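Selenium-binding protein (Sulfolobus tokodaii, PDB 2ECE) is of unknown function but folds as a beta propeller and may bind selenium. Local coordinates at residues T398-S403 with R443-V447; A42-V48 with I60-L66; I213-L217 with Y402-Q408. All coordinates share one frame; numbering follows the deposited sequence.

Contact 2 comes first along the chain and pairs strands 44-49 and 60-65. These are part of a four-stranded antiparallel blade whose other edge is strand 443-449, from near the C-terminus. Contact 1 lies on that last strand, its centre about 14 Å from the centre of contact 2. N-terminal and C-terminal strands therefore share one blade, which closes the ring of the propeller. The centres of contacts 1 and 3 are about 12 Å apart, and the two share Tyr402 and Ser403. They alternate along the chain, and Asp406 and Asn407 tie them together through Ser400 and Arg443. Contact 3 links residues 213-217 to helix 403-409. The centres of contacts 2 and 3 are about 23 Å apart.

Contact 1: T398-S403 with R443-V447; sequences TNSLYS and RSHQV
Thr398 reaches across to the backbone of His445. Its hydroxyl sits between the backbone N and the carbonyl carbon (chi1 58°), and Thr398 OG1 donates to His445 O at 2.6 Å. The donor stands somewhat tilted from the carbonyl plane. The same rotamer turns Thr398 CG2 toward Val447 CG2, 3.7 Å away. Beside it, Ser444 OG lies against Thr398 CB, while its own hydrogen bond goes to Trp417 O.

Ser400 N donates to Ser444 O at 3.2 Å. This fastens the loop 398-403 alongside strand 443-449, an outer strand of the propeller blade of strands 27-33, 44-49, 60-65 and 443-449. Ser400 CB packs on Arg443 CB at 3.7 Å.

His445 starts away from the loop, but its ring swings back. CG is roughly anti to the backbone N (chi1 -152°). His445 ND1 comes within 3.0 Å of Ser400 O, at too poor an angle for a hydrogen bond. His445 CE1 meets Leu401 O at 3.1 Å, at the ring edge and near its plane. A water donates to Ser400 OG and lies very close to His445 ND1, a doubtful second bond. Ser400 OG also pairs with Asp406 OD2, and Ser400 O accepts from Gln384 NE2.

Arg443 runs out extended from CG to NE along the loop. Arg443 NH1 donates to Ser403 O at 3.1 Å, on a lone pair and within the guanidinium plane, though the bond is bent (138° at the hydrogen). NH1 also forms a salt bridge to Asp406, and NH2 is bonded to Asn407 OD1. Three acceptors thus fix the rotation of the guanidinium.

All the touching residues are buried. Asp406 probably offsets the arginine charge, and the carbonyls of Ser403, Ser444 and His445 each have a donor, so directed bonds hold loop and strand more than apolar packing does.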
loop_
_atom_site.group_PDB
_atom_site.type_symbol
_atom_site.label_atom_id
_atom_site.label_comp_id
_atom_site.label_asym_id
_atom_site.label_seq_id
_atom_site.Cartn_x
_atom_site.Cartn_y
_atom_site.Cartn_z
ATOM N N THR A 398 -2.391 6.178 8.361
ATOM C CA THR A 398 -3.826 5.905 8.515
ATOM C C THR A 398 -3.940 4.568 9.269
ATOM O O THR A 398 -2.927 3.897 9.477
ATOM C CB THR A 398 -4.584 5.862 7.172
ATOM O OG1 THR A 398 -4.012 4.863 6.316
ATOM C CG2 THR A 398 -4.538 7.240 6.508
ATOM N N ASN A 399 -5.148 4.150 9.633
ATOM C CA ASN A 399 -5.273 2.967 10.496
ATOM C C ASN A 399 -6.129 1.755 10.152
ATOM O O ASN A 399 -6.233 0.837 10.972
ATOM C CB ASN A 399 -5.701 3.457 11.879
ATOM C CG ASN A 399 -7.057 4.140 11.851
ATOM O OD1 ASN A 399 -7.405 4.812 10.872
ATOM N ND2 ASN A 399 -7.830 3.978 12.921
ATOM N N SER A 400 -6.746 1.732 8.979
ATOM C CA SER A 400 -7.582 0.602 8.610
ATOM C C SER A 400 -6.860 -0.377 7.683
ATOM O O SER A 400 -6.106 0.033 6.807
ATOM C CB SER A 400 -8.859 1.105 7.943
ATOM O OG SER A 400 -9.624 0.021 7.458
ATOM N N LEU A 401 -7.110 -1.672 7.879
ATOM C CA LEU A 401 -6.488 -2.714 7.068
ATOM C C LEU A 401 -7.482 -3.285 6.057
ATOM O O LEU A 401 -7.242 -3.275 4.850
ATOM C CB LEU A 401 -5.964 -3.850 7.965
ATOM C CG LEU A 401 -5.337 -5.062 7.258
ATOM C CD1 LEU A 401 -4.093 -4.625 6.493
ATOM C CD2 LEU A 401 -4.981 -6.141 8.277
ATOM N N TYR A 402 -8.597 -3.794 6.571
ATOM C CA TYR A 402 -9.643 -4.380 5.741
ATOM C C TYR A 402 -10.918 -4.512 6.595
ATOM O O TYR A 402 -10.873 -4.997 7.725
ATOM C CB TYR A 402 -9.184 -5.748 5.207
ATOM C CG TYR A 402 -10.136 -6.367 4.201
ATOM C CD1 TYR A 402 -11.230 -7.127 4.621
ATOM C CD2 TYR A 402 -9.979 -6.144 2.832
ATOM C CE1 TYR A 402 -12.149 -7.647 3.699
ATOM C CE2 TYR A 402 -10.888 -6.656 1.905
ATOM C CZ TYR A 402 -11.970 -7.406 2.347
ATOM O OH TYR A 402 -12.875 -7.912 1.440
ATOM N N SER A 403 -12.040 -4.061 6.047
ATOM C CA SER A 403 -13.334 -4.080 6.733
ATOM C C SER A 403 -13.527 -5.165 7.793
ATOM O O SER A 403 -13.643 -4.865 8.976
ATOM C CB SER A 403 -14.464 -4.174 5.702
ATOM O OG SER A 403 -14.353 -5.361 4.937
ATOM N N ARG A 443 -13.444 4.939 7.723
ATOM C CA ARG A 443 -12.102 4.423 7.975
ATOM C C ARG A 443 -11.177 4.894 6.854
ATOM O O ARG A 443 -11.624 5.087 5.724
ATOM C CB ARG A 443 -12.128 2.890 8.046
ATOM C CG ARG A 443 -13.024 2.366 9.167
ATOM C CD ARG A 443 -13.094 0.846 9.210
ATOM N NE ARG A 443 -14.015 0.399 10.252
ATOM C CZ ARG A 443 -14.350 -0.869 10.468
ATOM N NH1 ARG A 443 -13.834 -1.831 9.718
ATOM N NH2 ARG A 443 -15.210 -1.174 11.431
ATOM N N SER A 444 -9.893 5.070 7.162
ATOM C CA SER A 444 -8.939 5.558 6.165
ATOM C C SER A 444 -7.894 4.531 5.742
ATOM O O SER A 444 -7.440 3.721 6.549
ATOM C CB SER A 444 -8.250 6.819 6.696
ATOM O OG SER A 444 -7.720 6.600 7.999
ATOM N N HIS A 445 -7.522 4.563 4.463
ATOM C CA HIS A 445 -6.527 3.627 3.959
ATOM C C HIS A 445 -5.363 4.323 3.238
ATOM O O HIS A 445 -4.677 5.168 3.822
ATOM C CB HIS A 445 -7.182 2.588 3.035
ATOM C CG HIS A 445 -6.461 1.275 3.009
ATOM N ND1 HIS A 445 -6.772 0.240 3.866
ATOM C CD2 HIS A 445 -5.387 0.860 2.296
ATOM C CE1 HIS A 445 -5.921 -0.753 3.686
ATOM N NE2 HIS A 445 -5.069 -0.403 2.739
ATOM N N GLN A 446 -5.138 3.994 1.972
ATOM C CA GLN A 446 -3.997 4.584 1.269
ATOM C C GLN A 446 -4.044 6.089 1.063
ATOM O O GLN A 446 -5.101 6.679 0.855
ATOM C CB GLN A 446 -3.771 3.898 -0.077
ATOM C CG GLN A 446 -2.432 4.285 -0.711
ATOM C CD GLN A 446 -1.971 3.287 -1.741
ATOM O OE1 GLN A 446 -2.709 2.953 -2.674
ATOM N NE2 GLN A 446 -0.745 2.803 -1.586
ATOM N N VAL A 447 -2.868 6.699 1.125
ATOM C CA VAL A 447 -2.723 8.135 0.948
ATOM C C VAL A 447 -1.852 8.422 -0.270
ATOM O O VAL A 447 -0.812 7.796 -0.452
ATOM C CB VAL A 447 -2.060 8.772 2.202
ATOM C CG1 VAL A 447 -1.753 10.242 1.959
ATOM C CG2 VAL A 447 -2.985 8.625 3.400
HETATM O O HOH W 1 -8.987 -0.159 4.867
#

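Contact 2: A42-V48 with I60-L66; sequences ADFIAVV and IVHKVEL
Phe44 and Lys63 lie against each other on one face of a beta hairpin, strands 44-49 and 60-65. Strand 60-65 is an edge of the propeller blade of strands 27-33, 44-49, 60-65 and 443-449. The strands run antiparallel, and the axes of segments 44-48 and 60-65 come within 4.6 Å.

The lysine follows the phenylalanine ring atom by atom. Its CG is anti to the carbonyl carbon (chi1 -70°), and the chain is extended from there. CB starts at Phe44 CD1. CG stays by the same atom, with Lys63 CG 3.9 Å from Phe44 CD1. Lys63 CD then meets Phe44 CE1 at 3.8 Å, and CE is again nearest that carbon. Lys63 NZ ends 4.1 Å from Phe44 CZ. The two side chains cross obliquely. With an alanine in place of the lysine, only the CB contact would remain, and the CD1, CE1 and CZ atoms of Phe44 would probably lose their aliphatic neighbour.

On the other face, Ile45 CB and Val64 CB are 4.0 Å apart, and both side chains touch Ile111 of strand 108-112. Here the backbones are bonded in both directions, and Val64 N gives Ile45 O a nearly straight bond.

Near the far end, Val47 O takes two contacts: Val61 N donates to it at 2.8 Å, and Ile60 CA makes a CA-H...O approach to Val47 O at 3.4 Å.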
loop_
_atom_site.group_PDB
_atom_site.type_symbol
_atom_site.label_atom_id
_atom_site.label_comp_id
_atom_site.label_asym_id
_atom_site.label_seq_id
_atom_site.Cartn_x
_atom_site.Cartn_y
_atom_site.Cartn_z
ATOM N N ALA A 42 -21.715 5.292 0.857
ATOM C CA ALA A 42 -20.656 4.962 -0.086
ATOM C C ALA A 42 -19.272 5.334 0.435
ATOM O O ALA A 42 -19.128 6.217 1.285
ATOM C CB ALA A 42 -20.908 5.666 -1.414
ATOM N N ASP A 43 -18.256 4.641 -0.064
ATOM C CA ASP A 43 -16.885 4.948 0.315
ATOM C C ASP A 43 -16.590 6.252 -0.430
ATOM O O ASP A 43 -17.414 6.703 -1.229
ATOM C CB ASP A 43 -15.946 3.821 -0.131
ATOM C CG ASP A 43 -16.227 2.512 0.592
ATOM O OD1 ASP A 43 -17.007 2.530 1.572
ATOM O OD2 ASP A 43 -15.661 1.469 0.198
ATOM N N PHE A 44 -15.436 6.859 -0.177
ATOM C CA PHE A 44 -15.107 8.126 -0.821
ATOM C C PHE A 44 -13.624 8.450 -0.753
ATOM O O PHE A 44 -12.876 7.859 0.022
ATOM C CB PHE A 44 -15.880 9.268 -0.145
ATOM C CG PHE A 44 -15.573 9.419 1.329
ATOM C CD1 PHE A 44 -14.628 10.348 1.772
ATOM C CD2 PHE A 44 -16.229 8.628 2.276
ATOM C CE1 PHE A 44 -14.344 10.492 3.134
ATOM C CE2 PHE A 44 -15.953 8.761 3.637
ATOM C CZ PHE A 44 -15.004 9.701 4.071
ATOM N N ILE A 45 -13.214 9.405 -1.579
ATOM C CA ILE A 45 -11.834 9.869 -1.594
ATOM C C ILE A 45 -11.875 11.206 -0.875
ATOM O O ILE A 45 -12.626 12.106 -1.260
ATOM C CB ILE A 45 -11.305 10.104 -3.026
ATOM C CG1 ILE A 45 -11.019 8.763 -3.710
ATOM C CG2 ILE A 45 -10.032 10.966 -2.974
ATOM C CD1 ILE A 45 -9.809 8.028 -3.149
ATOM N N ALA A 46 -11.086 11.336 0.181
ATOM C CA ALA A 46 -11.065 12.585 0.922
ATOM C C ALA A 46 -9.894 13.430 0.462
ATOM O O ALA A 46 -8.809 12.907 0.198
ATOM C CB ALA A 46 -10.953 12.307 2.410
ATOM N N VAL A 47 -10.125 14.735 0.349
ATOM C CA VAL A 47 -9.076 15.658 -0.053
ATOM C C VAL A 47 -8.662 16.414 1.202
ATOM O O VAL A 47 -9.439 17.197 1.745
ATOM C CB VAL A 47 -9.573 16.663 -1.111
ATOM C CG1 VAL A 47 -8.431 17.575 -1.530
ATOM C CG2 VAL A 47 -10.122 15.917 -2.323
ATOM N N VAL A 48 -7.442 16.165 1.665
ATOM C CA VAL A 48 -6.920 16.803 2.866
ATOM C C VAL A 48 -5.873 17.869 2.551
ATOM O O VAL A 48 -4.907 17.611 1.817
ATOM C CB VAL A 48 -6.294 15.758 3.818
ATOM C CG1 VAL A 48 -5.708 16.445 5.039
ATOM C CG2 VAL A 48 -7.352 14.748 4.247
ATOM N N ILE A 60 -10.327 18.382 5.965
ATOM C CA ILE A 60 -10.826 17.688 4.787
ATOM C C ILE A 60 -11.542 18.820 4.068
ATOM O O ILE A 60 -12.511 19.372 4.589
ATOM C CB ILE A 60 -11.856 16.615 5.148
ATOM C CG1 ILE A 60 -11.187 15.492 5.940
ATOM C CG2 ILE A 60 -12.505 16.087 3.880
ATOM C CD1 ILE A 60 -12.167 14.547 6.615
ATOM N N VAL A 61 -11.073 19.186 2.884
ATOM C CA VAL A 61 -11.693 20.287 2.170
ATOM C C VAL A 61 -12.701 19.842 1.121
ATOM O O VAL A 61 -13.436 20.665 0.574
ATOM C CB VAL A 61 -10.620 21.175 1.527
ATOM C CG1 VAL A 61 -9.728 21.756 2.613
ATOM C CG2 VAL A 61 -9.797 20.364 0.544
ATOM N N HIS A 62 -12.743 18.539 0.855
ATOM C CA HIS A 62 -13.672 17.988 -0.124
ATOM C C HIS A 62 -13.702 16.467 -0.030
ATOM O O HIS A 62 -12.723 15.832 0.359
ATOM C CB HIS A 62 -13.266 18.397 -1.545
ATOM C CG HIS A 62 -14.260 18.009 -2.600
ATOM N ND1 HIS A 62 -15.499 18.600 -2.710
ATOM C CD2 HIS A 62 -14.198 17.080 -3.587
ATOM C CE1 HIS A 62 -16.159 18.057 -3.718
ATOM N NE2 HIS A 62 -15.392 17.132 -4.267
ATOM N N LYS A 63 -14.846 15.897 -0.388
ATOM C CA LYS A 63 -15.030 14.457 -0.377
ATOM C C LYS A 63 -15.614 14.051 -1.717
ATOM O O LYS A 63 -16.655 14.558 -2.134
ATOM C CB LYS A 63 -15.982 14.032 0.749
ATOM C CG LYS A 63 -15.422 14.187 2.160
ATOM C CD LYS A 63 -16.412 13.651 3.194
ATOM C CE LYS A 63 -15.845 13.707 4.605
ATOM N NZ LYS A 63 -16.749 13.050 5.591
ATOM N N VAL A 64 -14.917 13.166 -2.416
ATOM C CA VAL A 64 -15.410 12.686 -3.696
ATOM C C VAL A 64 -16.239 11.460 -3.337
ATOM O O VAL A 64 -15.731 10.338 -3.287
ATOM C CB VAL A 64 -14.257 12.277 -4.625
ATOM C CG1 VAL A 64 -14.805 11.878 -5.986
ATOM C CG2 VAL A 64 -13.270 13.437 -4.763
ATOM N N GLU A 65 -17.513 11.693 -3.049
ATOM C CA GLU A 65 -18.416 10.618 -2.677
ATOM C C GLU A 65 -18.758 9.737 -3.884
ATOM O O GLU A 65 -19.127 10.234 -4.951
ATOM C CB GLU A 65 -19.662 11.221 -2.012
ATOM C CG GLU A 65 -19.342 11.721 -0.597
ATOM C CD GLU A 65 -20.393 12.646 0.006
ATOM O OE1 GLU A 65 -21.466 12.842 -0.606
ATOM O OE2 GLU A 65 -20.132 13.177 1.110
ATOM N N LEU A 66 -18.602 8.425 -3.711
ATOM C CA LEU A 66 -18.858 7.463 -4.784
ATOM C C LEU A 66 -20.341 7.145 -4.979
ATOM O O LEU A 66 -21.125 7.228 -4.042
ATOM C CB LEU A 66 -18.070 6.177 -4.516
ATOM C CG LEU A 66 -16.564 6.438 -4.374
ATOM C CD1 LEU A 66 -15.837 5.143 -4.069
ATOM C CD2 LEU A 66 -16.033 7.072 -5.662
#

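Contact 3: I213-L217 with Y402-Q408; sequences IEDGL and YSTWDNQ
Trp405 and Gln408, both on helix 403-409, hold the tight part of this contact against Gly216 and Leu217. It joins the loop between helices 210-213 and 222-225 to a helix 185 residues further along the propeller chain. Leu217 lies over one face of the indole: Leu217 CB is 3.9 Å from the centroid of the Trp405 six-membered ring, almost on the normal, a CH-pi contact. Leu217 CG touches Trp405 CH2 at 3.6 Å.

The indole edge is used too. Trp405 NE1 donates to Ile213 O at 3.1 Å, with that oxygen nearly in the ring plane. Gly216 N reaches the same oxygen from the opposite face of its carbonyl plane, closing a type I beta turn from Ile213 to Gly216. Ile213 CD1 makes a CH-pi contact over the Tyr402 ring, 3.5 Å from Tyr402 CZ.

Gln408 leaves the helix with CG anti to the carbonyl carbon (chi1 -68°) and CD further extended. Its amide then grips both polar backbone atoms of one residue. Leu217 N donates to Gln408 OE1 at 2.7 Å, close to straight, and Gln408 NE2 returns a bond to Leu217 O at 2.9 Å.

Thr404 OG1 donates to Glu214 O at 2.9 Å, from well above the carbonyl plane.

The Glu214 carboxylate side is looser. Tyr402 OH donates to a water that donates to Glu214 OE2, which also forms a salt bridge to Arg139. Asp215 is exposed and points away.

Thr404, Trp405 and Gln408 each bond backbone atoms of the loop, which is consistent with a fixed course for residues 213-217, whereas the tyrosine hydroxyl reaches the carboxylate through a water.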
loop_
_atom_site.group_PDB
_atom_site.type_symbol
_atom_site.label_atom_id
_atom_site.label_comp_id
_atom_site.label_asym_id
_atom_site.label_seq_id
_atom_site.Cartn_x
_atom_site.Cartn_y
_atom_site.Cartn_z
ATOM N N ILE A 213 -10.228 -14.433 2.317
ATOM C CA ILE A 213 -10.125 -13.230 3.138
ATOM C C ILE A 213 -11.364 -12.372 3.399
ATOM O O ILE A 213 -11.480 -11.790 4.475
ATOM C CB ILE A 213 -9.021 -12.287 2.580
ATOM C CG1 ILE A 213 -9.478 -11.645 1.267
ATOM C CG2 ILE A 213 -7.735 -13.071 2.341
ATOM C CD1 ILE A 213 -10.097 -10.269 1.446
ATOM N N GLU A 214 -12.292 -12.294 2.452
ATOM C CA GLU A 214 -13.453 -11.426 2.639
ATOM C C GLU A 214 -14.272 -11.560 3.930
ATOM O O GLU A 214 -14.714 -10.548 4.472
ATOM C CB GLU A 214 -14.372 -11.508 1.419
ATOM C CG GLU A 214 -13.675 -11.059 0.137
ATOM C CD GLU A 214 -14.621 -10.872 -1.032
ATOM O OE1 GLU A 214 -15.568 -11.675 -1.175
ATOM O OE2 GLU A 214 -14.405 -9.931 -1.821
ATOM N N ASP A 215 -14.473 -12.775 4.437
ATOM C CA ASP A 215 -15.247 -12.932 5.668
ATOM C C ASP A 215 -14.393 -12.870 6.932
ATOM O O ASP A 215 -14.871 -13.184 8.022
ATOM C CB ASP A 215 -16.050 -14.244 5.655
ATOM C CG ASP A 215 -17.172 -14.229 4.637
ATOM O OD1 ASP A 215 -17.742 -13.143 4.410
ATOM O OD2 ASP A 215 -17.495 -15.299 4.070
ATOM N N GLY A 216 -13.131 -12.471 6.784
ATOM C CA GLY A 216 -12.252 -12.367 7.934
ATOM C C GLY A 216 -11.131 -13.386 7.964
ATOM O O GLY A 216 -11.068 -14.288 7.127
ATOM N N LEU A 217 -10.242 -13.239 8.940
ATOM C CA LEU A 217 -9.108 -14.138 9.097
ATOM C C LEU A 217 -9.529 -15.352 9.911
ATOM O O LEU A 217 -10.042 -15.217 11.018
ATOM C CB LEU A 217 -7.969 -13.431 9.831
ATOM C CG LEU A 217 -6.516 -13.895 9.656
ATOM C CD1 LEU A 217 -5.793 -13.674 10.973
ATOM C CD2 LEU A 217 -6.429 -15.353 9.240
ATOM N N TYR A 402 -8.597 -3.794 6.571
ATOM C CA TYR A 402 -9.643 -4.380 5.741
ATOM C C TYR A 402 -10.918 -4.512 6.595
ATOM O O TYR A 402 -10.873 -4.997 7.725
ATOM C CB TYR A 402 -9.184 -5.748 5.207
ATOM C CG TYR A 402 -10.136 -6.367 4.201
ATOM C CD1 TYR A 402 -11.230 -7.127 4.621
ATOM C CD2 TYR A 402 -9.979 -6.144 2.832
ATOM C CE1 TYR A 402 -12.149 -7.647 3.699
ATOM C CE2 TYR A 402 -10.888 -6.656 1.905
ATOM C CZ TYR A 402 -11.970 -7.406 2.347
ATOM O OH TYR A 402 -12.875 -7.912 1.440
ATOM N N SER A 403 -12.040 -4.061 6.047
ATOM C CA SER A 403 -13.334 -4.080 6.733
ATOM C C SER A 403 -13.527 -5.165 7.793
ATOM O O SER A 403 -13.643 -4.865 8.976
ATOM C CB SER A 403 -14.464 -4.174 5.702
ATOM O OG SER A 403 -14.353 -5.361 4.937
ATOM N N THR A 404 -13.558 -6.423 7.369
ATOM C CA THR A 404 -13.772 -7.523 8.300
ATOM C C THR A 404 -12.597 -7.854 9.208
ATOM O O THR A 404 -12.798 -8.369 10.309
ATOM C CB THR A 404 -14.217 -8.789 7.550
ATOM O OG1 THR A 404 -13.326 -9.045 6.459
ATOM C CG2 THR A 404 -15.631 -8.604 7.014
ATOM N N TRP A 405 -11.377 -7.564 8.766
ATOM C CA TRP A 405 -10.219 -7.833 9.606
ATOM C C TRP A 405 -10.149 -6.783 10.718
ATOM O O TRP A 405 -9.768 -7.097 11.850
ATOM C CB TRP A 405 -8.927 -7.840 8.769
ATOM C CG TRP A 405 -8.827 -9.031 7.847
ATOM C CD1 TRP A 405 -9.827 -9.549 7.068
ATOM C CD2 TRP A 405 -7.675 -9.857 7.623
ATOM N NE1 TRP A 405 -9.370 -10.648 6.381
ATOM C CE2 TRP A 405 -8.055 -10.860 6.701
ATOM C CE3 TRP A 405 -6.360 -9.850 8.112
ATOM C CZ2 TRP A 405 -7.165 -11.849 6.253
ATOM C CZ3 TRP A 405 -5.472 -10.838 7.663
ATOM C CH2 TRP A 405 -5.884 -11.822 6.745
ATOM N N ASP A 406 -10.521 -5.544 10.403
ATOM C CA ASP A 406 -10.517 -4.479 11.408
ATOM C C ASP A 406 -11.408 -4.939 12.560
ATOM O O ASP A 406 -11.041 -4.864 13.733
ATOM C CB ASP A 406 -11.124 -3.177 10.866
ATOM C CG ASP A 406 -10.286 -2.527 9.774
ATOM O OD1 ASP A 406 -9.121 -2.929 9.572
ATOM O OD2 ASP A 406 -10.813 -1.596 9.126
ATOM N N ASN A 407 -12.591 -5.412 12.189
ATOM C CA ASN A 407 -13.587 -5.858 13.146
ATOM C C ASN A 407 -13.159 -7.026 14.027
ATOM O O ASN A 407 -13.724 -7.225 15.100
ATOM C CB ASN A 407 -14.885 -6.192 12.410
ATOM C CG ASN A 407 -15.503 -4.970 11.744
ATOM O OD1 ASN A 407 -15.097 -3.831 12.008
ATOM N ND2 ASN A 407 -16.490 -5.197 10.878
ATOM N N GLN A 408 -12.160 -7.784 13.595
ATOM C CA GLN A 408 -11.683 -8.912 14.389
ATOM C C GLN A 408 -10.624 -8.490 15.395
ATOM O O GLN A 408 -10.651 -8.912 16.553
ATOM C CB GLN A 408 -11.087 -9.992 13.495
ATOM C CG GLN A 408 -12.077 -10.703 12.615
ATOM C CD GLN A 408 -11.393 -11.708 11.723
ATOM O OE1 GLN A 408 -10.671 -11.338 10.796
ATOM N NE2 GLN A 408 -11.598 -12.989 12.005
HETATM O O HOH W 2 -12.260 -8.173 -1.231
#